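Local atomic coordinates of PKD domain (Vibrio anguillarum, PDB entry 6AEM), a protein that is a calcium-binding polycystic-kidney-disease domain of the Vibrio anguillarum protease Epp, whose exact role in the protease is not established. Residues 6-11 with 27-32; 20-25 with 51-56; 35-40 with 66-71. All coordinates share one frame; numbering follows the deposited sequence.

Contact 1: 6-11 with 27-32. With CA (calcium ion), chain C; ZN (zinc ion), chain D.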
loop_
_atom_site.group_PDB
_atom_site.type_symbol
_atom_site.label_atom_id
_atom_site.label_comp_id
_atom_site.label_asym_id
_atom_site.label_seq_id
_atom_site.Cartn_x
_atom_site.Cartn_y
_atom_site.Cartn_z
ATOM N N GLN A 6 9.623 -5.675 -17.631
ATOM C CA GLN A 6 8.233 -5.499 -17.222
ATOM C C GLN A 6 8.185 -4.641 -15.961
ATOM O O GLN A 6 8.915 -4.912 -15.005
ATOM C CB GLN A 6 7.580 -6.862 -16.975
ATOM C CG GLN A 6 7.590 -7.791 -18.192
ATOM C CD GLN A 6 6.964 -9.156 -17.897
ATOM O OE1 GLN A 6 5.862 -9.254 -17.330
ATOM N NE2 GLN A 6 7.681 -10.212 -18.256
ATOM N N ALA A 7 7.368 -3.577 -15.977
ATOM C CA ALA A 7 7.195 -2.764 -14.781
ATOM C C ALA A 7 6.545 -3.623 -13.690
ATOM O O ALA A 7 5.772 -4.547 -13.979
ATOM C CB ALA A 7 6.313 -1.555 -15.076
ATOM N N PRO A 8 6.869 -3.374 -12.433
ATOM C CA PRO A 8 6.350 -4.212 -11.352
ATOM C C PRO A 8 4.848 -4.052 -11.201
ATOM O O PRO A 8 4.227 -3.080 -11.639
ATOM C CB PRO A 8 7.119 -3.681 -10.125
ATOM C CG PRO A 8 7.389 -2.240 -10.463
ATOM C CD PRO A 8 7.680 -2.246 -11.942
ATOM N N VAL A 9 4.278 -5.038 -10.530
ATOM C CA VAL A 9 2.844 -5.092 -10.228
ATOM C C VAL A 9 2.637 -4.656 -8.783
ATOM O O VAL A 9 3.160 -5.279 -7.864
ATOM C CB VAL A 9 2.283 -6.508 -10.422
ATOM C CG1 VAL A 9 0.806 -6.545 -10.062
ATOM C CG2 VAL A 9 2.499 -6.998 -11.842
ATOM N N ALA A 10 1.908 -3.566 -8.581
ATOM C CA ALA A 10 1.535 -3.069 -7.260
ATOM C C ALA A 10 0.120 -3.529 -6.939
ATOM O O ALA A 10 -0.810 -3.287 -7.712
ATOM C CB ALA A 10 1.584 -1.549 -7.184
ATOM N N ASN A 11 -0.036 -4.249 -5.837
ATOM C CA ASN A 11 -1.367 -4.646 -5.408
ATOM C C ASN A 11 -1.350 -5.003 -3.937
ATOM O O ASN A 11 -0.320 -5.377 -3.386
ATOM C CB ASN A 11 -1.886 -5.829 -6.206
ATOM C CG ASN A 11 -3.344 -6.070 -5.961
ATOM O OD1 ASN A 11 -4.093 -5.160 -5.574
ATOM N ND2 ASN A 11 -3.771 -7.295 -6.183
ATOM N N SER A 27 2.194 -7.311 -4.112
ATOM C CA SER A 27 3.043 -6.730 -5.148
ATOM C C SER A 27 4.195 -7.665 -5.486
ATOM O O SER A 27 4.729 -8.376 -4.625
ATOM C CB SER A 27 3.576 -5.370 -4.701
ATOM O OG SER A 27 2.533 -4.456 -4.345
ATOM N N HIS A 28 4.602 -7.638 -6.741
ATOM C CA HIS A 28 5.664 -8.522 -7.212
ATOM C C HIS A 28 6.142 -8.010 -8.555
ATOM O O HIS A 28 5.472 -7.217 -9.209
ATOM C CB HIS A 28 5.168 -9.990 -7.325
ATOM C CG HIS A 28 4.037 -10.159 -8.282
ATOM N ND1 HIS A 28 2.749 -9.760 -8.000
ATOM C CD2 HIS A 28 4.010 -10.646 -9.543
ATOM C CE1 HIS A 28 1.983 -10.002 -9.047
ATOM N NE2 HIS A 28 2.720 -10.547 -9.995
ATOM N N ASP A 29 7.305 -8.504 -8.965
ATOM C CA ASP A 29 7.868 -8.209 -10.282
ATOM C C ASP A 29 7.974 -9.526 -11.050
ATOM O O ASP A 29 8.637 -10.461 -10.592
ATOM C CB ASP A 29 9.233 -7.533 -10.124
ATOM C CG ASP A 29 9.753 -6.907 -11.409
ATOM O OD1 ASP A 29 8.937 -6.421 -12.200
ATOM O OD2 ASP A 29 10.983 -6.859 -11.601
ATOM N N GLU A 30 7.345 -9.587 -12.231
ATOM C CA GLU A 30 7.270 -10.839 -12.989
ATOM C C GLU A 30 8.631 -11.300 -13.480
ATOM O O GLU A 30 8.829 -12.510 -13.682
ATOM C CB GLU A 30 6.396 -10.688 -14.249
ATOM C CG GLU A 30 4.973 -10.142 -14.108
ATOM C CD GLU A 30 4.059 -11.052 -13.293
ATOM O OE1 GLU A 30 4.596 -11.923 -12.607
ATOM O OE2 GLU A 30 2.813 -10.917 -13.382
ATOM N N ASP A 31 9.547 -10.359 -13.732
ATOM C CA ASP A 31 10.833 -10.636 -14.359
ATOM C C ASP A 31 12.004 -10.152 -13.509
ATOM O O ASP A 31 13.086 -9.923 -14.048
ATOM C CB ASP A 31 10.915 -10.014 -15.763
ATOM C CG ASP A 31 10.825 -8.501 -15.765
ATOM O OD1 ASP A 31 10.483 -7.904 -14.727
ATOM O OD2 ASP A 31 11.065 -7.921 -16.847
ATOM N N GLY A 32 11.778 -9.812 -12.257
ATOM C CA GLY A 32 12.861 -9.331 -11.418
ATOM C C GLY A 32 12.487 -9.357 -9.957
ATOM O O GLY A 32 11.806 -10.281 -9.495
HETATM CA CA CA C . 10.737 -5.766 -13.776
HETATM ZN ZN ZN D . 2.044 -11.594 -11.642
HETATM O O HOH W 1 6.559 -7.212 -13.506
HETATM O O HOH W 2 13.076 -6.129 -13.466
#
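Gln6 and Asp31 meet at the calcium ion. The backbone N-H of Gln6 points almost straight at the carboxylate of Asp31, with Gln6 N 2.8 Å from Asp31 OD2 and an angle of 174° at the hydrogen. OD2 is met on its syn side, 30° out of the carboxylate plane, and the other oxygen, OD1, binds calcium. Gln6 O also binds the ion, 2.4 Å away. Asp29 grips it with both OD1 and OD2, and water 2, Asn5 and Asp70 complete the site. Water 1 donates to Ala7 O and Asp29 OD1 and accepts from Glu30 N. Further along, Val9 and His28 exchange two backbone bonds, with Val9 N 2.8 Å from His28 O. Val9 CB lies over one face of the imidazole, 4.1 Å from its centroid. His28 NE2 binds zinc at 2.1 Å, together with Glu30 OE2, while ND1 bonds to Tyr26 O. Ser27 OG accepts from Asn11 N at 3.0 Å and also pairs with Asn25 OD1. These antiparallel segments lead into strand 12-17 and out of strand 20-25. Pro8 and Ser27 pack on Leu34 of strand 34-40 and Val68 of strand 60-70.

Contact 2: 20-25 with 51-56; sequences SVSAFN and APSWSY
Val21 and Trp54 face each other across the strands through quite different first torsions. Trp54 CG sits between its own backbone N and carbonyl carbon (chi1 67°), which swings the indole back over strand 20-25. Val21 CG1 is anti to the backbone N (chi1 -173°), and this branch reaches the indole. CG1 lies over a face of the six-membered ring, 3.9 Å from its centroid, in a CH-pi contact. Its nearest ring atom is Trp54 CZ2, at 3.5 Å. The second branch of the valine goes to another ring: Val21 CG2 touches the edge of Tyr56 at CE2, 3.6 Å away. Ala23 CB meets the indole at its edge, close to CZ3. Trp54 NE1 gives a weak hydrogen bond to Tyr56 OH at 3.2 Å. That hydroxyl is also bonded to Phe41 O.

The backbones run antiparallel. Val21 and Trp54 form a hydrogen-bonded pair, with Val21 N 2.8 Å from Trp54 O and a return bond from Trp54 N to Val21 O. Ala23 N adds a longer bond to Pro52 O. Strand 53-55 is thereby joined to the edge of the hairpin 12-17/20-25, making one sheet of the beta sandwich that PKD domains share with other immunoglobulin-like folds. Val21 and Trp54 lie on the face turned to the other sheet, and the end of Tyr56 reaches in beside them. Val64 of that sheet packs on Trp54 and Tyr56. Phe41 stacks on Trp54, and Tyr62 on Tyr56.

The other face of this sheet carries serines. Ser22 and Ser53 form a non-hydrogen-bonded pair. Ser22 OG and Ser53 OG come within 3.1 Å of each other. Water 3 bridges them, 2.8 Å from Ser22 OG and 2.7 Å from Ser53 OG.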
loop_
_atom_site.group_PDB
_atom_site.type_symbol
_atom_site.label_atom_id
_atom_site.label_comp_id
_atom_site.label_asym_id
_atom_site.label_seq_id
_atom_site.Cartn_x
_atom_site.Cartn_y
_atom_site.Cartn_z
ATOM N N SER A 20 -8.228 0.467 13.087
ATOM C CA SER A 20 -6.918 -0.114 12.804
ATOM C C SER A 20 -6.966 -0.850 11.476
ATOM O O SER A 20 -7.960 -1.498 11.148
ATOM C CB SER A 20 -6.487 -1.097 13.896
ATOM O OG SER A 20 -6.251 -0.424 15.122
ATOM N N VAL A 21 -5.868 -0.776 10.736
ATOM C CA VAL A 21 -5.767 -1.348 9.397
ATOM C C VAL A 21 -4.446 -2.096 9.277
ATOM O O VAL A 21 -3.429 -1.679 9.837
ATOM C CB VAL A 21 -5.893 -0.257 8.303
ATOM C CG1 VAL A 21 -5.963 -0.863 6.902
ATOM C CG2 VAL A 21 -7.129 0.604 8.549
ATOM N N SER A 22 -4.478 -3.225 8.580
ATOM C CA SER A 22 -3.280 -3.976 8.226
ATOM C C SER A 22 -3.298 -4.232 6.726
ATOM O O SER A 22 -4.357 -4.415 6.130
ATOM C CB SER A 22 -3.235 -5.345 8.964
ATOM O OG SER A 22 -3.001 -5.213 10.352
ATOM N N ALA A 23 -2.125 -4.240 6.107
ATOM C CA ALA A 23 -2.014 -4.458 4.672
ATOM C C ALA A 23 -1.485 -5.855 4.382
ATOM O O ALA A 23 -0.517 -6.311 5.007
ATOM C CB ALA A 23 -1.077 -3.433 4.043
ATOM N N PHE A 24 -2.117 -6.508 3.412
ATOM C CA PHE A 24 -1.584 -7.716 2.803
ATOM C C PHE A 24 -1.044 -7.250 1.466
ATOM O O PHE A 24 -1.799 -6.741 0.647
ATOM C CB PHE A 24 -2.664 -8.792 2.585
ATOM C CG PHE A 24 -3.475 -9.135 3.808
ATOM C CD1 PHE A 24 -2.860 -9.441 4.990
ATOM C CD2 PHE A 24 -4.873 -9.176 3.748
ATOM C CE1 PHE A 24 -3.610 -9.763 6.105
ATOM C CE2 PHE A 24 -5.620 -9.506 4.870
ATOM C CZ PHE A 24 -4.981 -9.780 6.027
ATOM N N ASN A 25 0.233 -7.469 1.238
ATOM C CA ASN A 25 0.900 -6.917 0.066
ATOM C C ASN A 25 1.046 -8.019 -0.982
ATOM O O ASN A 25 1.682 -9.042 -0.730
ATOM C CB ASN A 25 2.267 -6.347 0.439
ATOM C CG ASN A 25 2.819 -5.429 -0.649
ATOM O OD1 ASN A 25 2.504 -5.578 -1.837
ATOM N ND2 ASN A 25 3.616 -4.454 -0.253
ATOM N N ALA A 51 4.594 -4.426 4.581
ATOM C CA ALA A 51 3.252 -4.809 5.014
ATOM C C ALA A 51 2.947 -4.098 6.321
ATOM O O ALA A 51 2.922 -4.718 7.397
ATOM C CB ALA A 51 3.180 -6.320 5.202
ATOM N N PRO A 52 2.711 -2.788 6.259
ATOM C CA PRO A 52 2.540 -1.994 7.478
ATOM C C PRO A 52 1.192 -2.247 8.148
ATOM O O PRO A 52 0.213 -2.692 7.535
ATOM C CB PRO A 52 2.656 -0.544 6.977
ATOM C CG PRO A 52 2.234 -0.608 5.568
ATOM C CD PRO A 52 2.725 -1.941 5.054
ATOM N N SER A 53 1.163 -1.950 9.443
ATOM C CA SER A 53 -0.061 -1.868 10.214
ATOM C C SER A 53 -0.140 -0.436 10.705
ATOM O O SER A 53 0.889 0.165 11.040
ATOM C CB SER A 53 -0.038 -2.834 11.413
ATOM O OG SER A 53 -0.120 -4.186 10.990
ATOM N N TRP A 54 -1.342 0.132 10.699
ATOM C CA TRP A 54 -1.508 1.510 11.128
ATOM C C TRP A 54 -2.904 1.678 11.698
ATOM O O TRP A 54 -3.746 0.786 11.612
ATOM C CB TRP A 54 -1.212 2.517 9.995
ATOM C CG TRP A 54 -2.185 2.531 8.807
ATOM C CD1 TRP A 54 -3.200 3.435 8.561
ATOM C CD2 TRP A 54 -2.194 1.626 7.691
ATOM N NE1 TRP A 54 -3.832 3.118 7.399
ATOM C CE2 TRP A 54 -3.240 2.023 6.836
ATOM C CE3 TRP A 54 -1.428 0.515 7.343
ATOM C CZ2 TRP A 54 -3.550 1.338 5.656
ATOM C CZ3 TRP A 54 -1.723 -0.155 6.162
ATOM C CH2 TRP A 54 -2.772 0.262 5.335
ATOM N N SER A 55 -3.151 2.851 12.254
ATOM C CA SER A 55 -4.466 3.181 12.769
ATOM C C SER A 55 -4.794 4.616 12.405
ATOM O O SER A 55 -3.930 5.490 12.477
ATOM C CB SER A 55 -4.505 3.062 14.290
ATOM O OG SER A 55 -3.711 4.076 14.873
ATOM N N TYR A 56 -6.046 4.841 12.021
ATOM C CA TYR A 56 -6.575 6.180 11.834
ATOM C C TYR A 56 -7.030 6.711 13.189
ATOM O O TYR A 56 -7.431 5.945 14.076
ATOM C CB TYR A 56 -7.752 6.174 10.842
ATOM C CG TYR A 56 -7.314 5.797 9.442
ATOM C CD1 TYR A 56 -6.639 6.709 8.631
ATOM C CD2 TYR A 56 -7.515 4.507 8.940
ATOM C CE1 TYR A 56 -6.209 6.346 7.354
ATOM C CE2 TYR A 56 -7.090 4.141 7.657
ATOM C CZ TYR A 56 -6.448 5.075 6.857
ATOM O OH TYR A 56 -6.021 4.660 5.614
HETATM O O HOH W 3 -1.899 -4.815 12.879
#

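Contact 3: 35-40 with 66-71. With CA (calcium ion), chain C.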
loop_
_atom_site.group_PDB
_atom_site.type_symbol
_atom_site.label_atom_id
_atom_site.label_comp_id
_atom_site.label_asym_id
_atom_site.label_seq_id
_atom_site.Cartn_x
_atom_site.Cartn_y
_atom_site.Cartn_z
ATOM N N VAL A 35 12.416 -3.645 -4.894
ATOM C CA VAL A 35 13.466 -3.078 -4.071
ATOM C C VAL A 35 12.926 -2.174 -2.975
ATOM O O VAL A 35 13.588 -2.019 -1.944
ATOM C CB VAL A 35 14.524 -2.315 -4.899
ATOM C CG1 VAL A 35 15.077 -3.217 -5.969
ATOM C CG2 VAL A 35 13.994 -1.009 -5.490
ATOM N N SER A 36 11.757 -1.570 -3.161
ATOM C CA SER A 36 11.254 -0.633 -2.173
ATOM C C SER A 36 9.753 -0.477 -2.345
ATOM O O SER A 36 9.187 -0.779 -3.398
ATOM C CB SER A 36 11.956 0.707 -2.311
ATOM O OG SER A 36 11.618 1.270 -3.543
ATOM N N TYR A 37 9.155 0.074 -1.297
ATOM C CA TYR A 37 7.716 0.251 -1.118
ATOM C C TYR A 37 7.466 1.634 -0.557
ATOM O O TYR A 37 8.198 2.071 0.331
ATOM C CB TYR A 37 7.202 -0.747 -0.074
ATOM C CG TYR A 37 7.550 -2.175 -0.425
ATOM C CD1 TYR A 37 6.721 -2.924 -1.233
ATOM C CD2 TYR A 37 8.710 -2.781 0.058
ATOM C CE1 TYR A 37 7.034 -4.208 -1.591
ATOM C CE2 TYR A 37 9.027 -4.088 -0.295
ATOM C CZ TYR A 37 8.183 -4.800 -1.119
ATOM O OH TYR A 37 8.484 -6.102 -1.477
ATOM N N ALA A 38 6.429 2.313 -1.065
ATOM C CA ALA A 38 6.080 3.648 -0.590
ATOM C C ALA A 38 4.566 3.709 -0.417
ATOM O O ALA A 38 3.820 3.730 -1.403
ATOM C CB ALA A 38 6.563 4.734 -1.544
ATOM N N TRP A 39 4.121 3.770 0.839
ATOM C CA TRP A 39 2.710 3.837 1.174
ATOM C C TRP A 39 2.306 5.243 1.599
ATOM O O TRP A 39 3.028 5.924 2.334
ATOM C CB TRP A 39 2.376 2.945 2.360
ATOM C CG TRP A 39 2.500 1.480 2.163
ATOM C CD1 TRP A 39 3.623 0.710 2.342
ATOM C CD2 TRP A 39 1.459 0.567 1.801
ATOM N NE1 TRP A 39 3.343 -0.615 2.129
ATOM C CE2 TRP A 39 2.024 -0.724 1.761
ATOM C CE3 TRP A 39 0.109 0.727 1.478
ATOM C CZ2 TRP A 39 1.264 -1.850 1.446
ATOM C CZ3 TRP A 39 -0.626 -0.362 1.133
ATOM C CH2 TRP A 39 -0.060 -1.645 1.128
ATOM N N ASP A 40 1.112 5.650 1.173
ATOM C CA ASP A 40 0.459 6.859 1.665
ATOM C C ASP A 40 -0.906 6.403 2.167
ATOM O O ASP A 40 -1.696 5.860 1.389
ATOM C CB ASP A 40 0.331 7.869 0.516
ATOM C CG ASP A 40 -0.368 9.172 0.918
ATOM O OD1 ASP A 40 -0.930 9.257 2.029
ATOM O OD2 ASP A 40 -0.386 10.112 0.065
ATOM N N LEU A 66 -0.070 2.684 -2.811
ATOM C CA LEU A 66 1.187 1.954 -2.724
ATOM C C LEU A 66 1.924 2.096 -4.041
ATOM O O LEU A 66 1.387 1.733 -5.101
ATOM C CB LEU A 66 0.965 0.464 -2.456
ATOM C CG LEU A 66 2.214 -0.427 -2.546
ATOM C CD1 LEU A 66 3.255 -0.029 -1.518
ATOM C CD2 LEU A 66 1.796 -1.890 -2.418
ATOM N N THR A 67 3.172 2.563 -3.958
ATOM C CA THR A 67 4.082 2.574 -5.097
ATOM C C THR A 67 5.205 1.586 -4.830
ATOM O O THR A 67 5.782 1.579 -3.737
ATOM C CB THR A 67 4.668 3.968 -5.365
ATOM O OG1 THR A 67 3.586 4.881 -5.559
ATOM C CG2 THR A 67 5.576 3.979 -6.606
ATOM N N VAL A 68 5.478 0.727 -5.813
ATOM C CA VAL A 68 6.595 -0.215 -5.717
ATOM C C VAL A 68 7.593 0.053 -6.833
ATOM O O VAL A 68 7.216 0.523 -7.905
ATOM C CB VAL A 68 6.144 -1.697 -5.688
ATOM C CG1 VAL A 68 5.216 -1.962 -4.532
ATOM C CG2 VAL A 68 5.493 -2.102 -7.019
ATOM N N THR A 69 8.850 -0.291 -6.580
ATOM C CA THR A 69 9.959 -0.091 -7.516
ATOM C C THR A 69 10.687 -1.416 -7.737
ATOM O O THR A 69 10.959 -2.129 -6.769
ATOM C CB THR A 69 10.969 0.951 -6.940
ATOM O OG1 THR A 69 10.265 2.167 -6.615
ATOM C CG2 THR A 69 12.080 1.287 -7.915
ATOM N N ASP A 70 11.054 -1.717 -8.987
ATOM C CA ASP A 70 11.776 -2.947 -9.290
ATOM C C ASP A 70 13.293 -2.706 -9.352
ATOM O O ASP A 70 13.800 -1.607 -9.106
ATOM C CB ASP A 70 11.211 -3.690 -10.509
ATOM C CG ASP A 70 11.599 -3.074 -11.857
ATOM O OD1 ASP A 70 12.448 -2.134 -11.921
ATOM O OD2 ASP A 70 11.011 -3.553 -12.871
ATOM N N ASP A 71 14.028 -3.787 -9.631
ATOM C CA ASP A 71 15.496 -3.819 -9.653
ATOM C C ASP A 71 16.100 -2.970 -10.757
ATOM O O ASP A 71 17.309 -2.717 -10.723
ATOM C CB ASP A 71 15.997 -5.269 -9.776
ATOM C CG ASP A 71 15.421 -5.986 -10.986
ATOM O OD1 ASP A 71 14.214 -6.269 -11.019
ATOM O OD2 ASP A 71 16.206 -6.285 -11.898
HETATM CA CA CA C . 10.737 -5.766 -13.776
HETATM O O HOH W 4 2.365 5.626 -3.236
HETATM O O HOH W 2 13.076 -6.129 -13.466
#
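Leu66 lies against the indole of Trp39, one residue on each of two neighbouring antiparallel strands. Leu66 CG is anti to the backbone N (chi1 172°), and the chain then turns at chi2 62° to set CD1 over the five-membered ring. CD1 is 3.6 Å from that ring's centroid and only 12° off its normal, a CH-pi contact over the face. CD2 of the same leucine reaches the six-membered part instead, 3.9 Å from Trp39 CZ2. Trp39 NE1 makes a weak hydrogen bond to Glu49 O, and Phe12 meets the tryptophan ring edge-to-face. Next along this face, the ring of Tyr37 comes obliquely past Val68, with Tyr37 CD1 3.8 Å from Val68 CG1.

The opposite face carries the smaller, mostly polar side chains of Ser36, Ala38, Thr67 and Thr69. Ser36 OG rests 3.5 Å from Thr69 CB. Thr67 OG1 bonds to Thr77 OG1 and is bridged by water 4 to Ala38 O. Ala38 and Thr67 form a hydrogen-bonded pair, with Ala38 N 2.8 Å from Thr67 O. Near the strand end, Val35 N bonds to Thr69 O, and Val35 CG1 packs on Asp71 CA.

Beyond this ladder Asp70 OD2 binds the calcium ion at 2.4 Å. Its OD1 takes the N-H groups of Lys72 and Ala74, which steadies the carboxylate. Water 2, itself a calcium ligand, donates to Asp71 OD1, which also accepts from Glu33 N. The pairing belongs to the four-stranded sheet of the immunoglobulin-like PKD sandwich, with a calcium site at one end.

How the contacts relate
From the N terminus, the 6-11 segment leads into strand 12-17, and the chain returns along 20-25. Contact 1 closes this hairpin where 27-32 comes back beside 6-11. It is complete before contact 3 opens, so the two lie in series. Contact 2 crosses both: its 20-25 segment falls inside the loop of contact 1, and its 51-56 segment inside the loop between 35-40 and 66-71. Contact 2 pairs two strands of one sheet of the sandwich, and contact 3 two strands of the other. The sheets meet, among other places, where Ala23 and Pro52 pack on Trp39 and Asn25 on Tyr37. Contacts 1 and 3 share the calcium ion and water 2, while contact 2 lies across the domain centre from both.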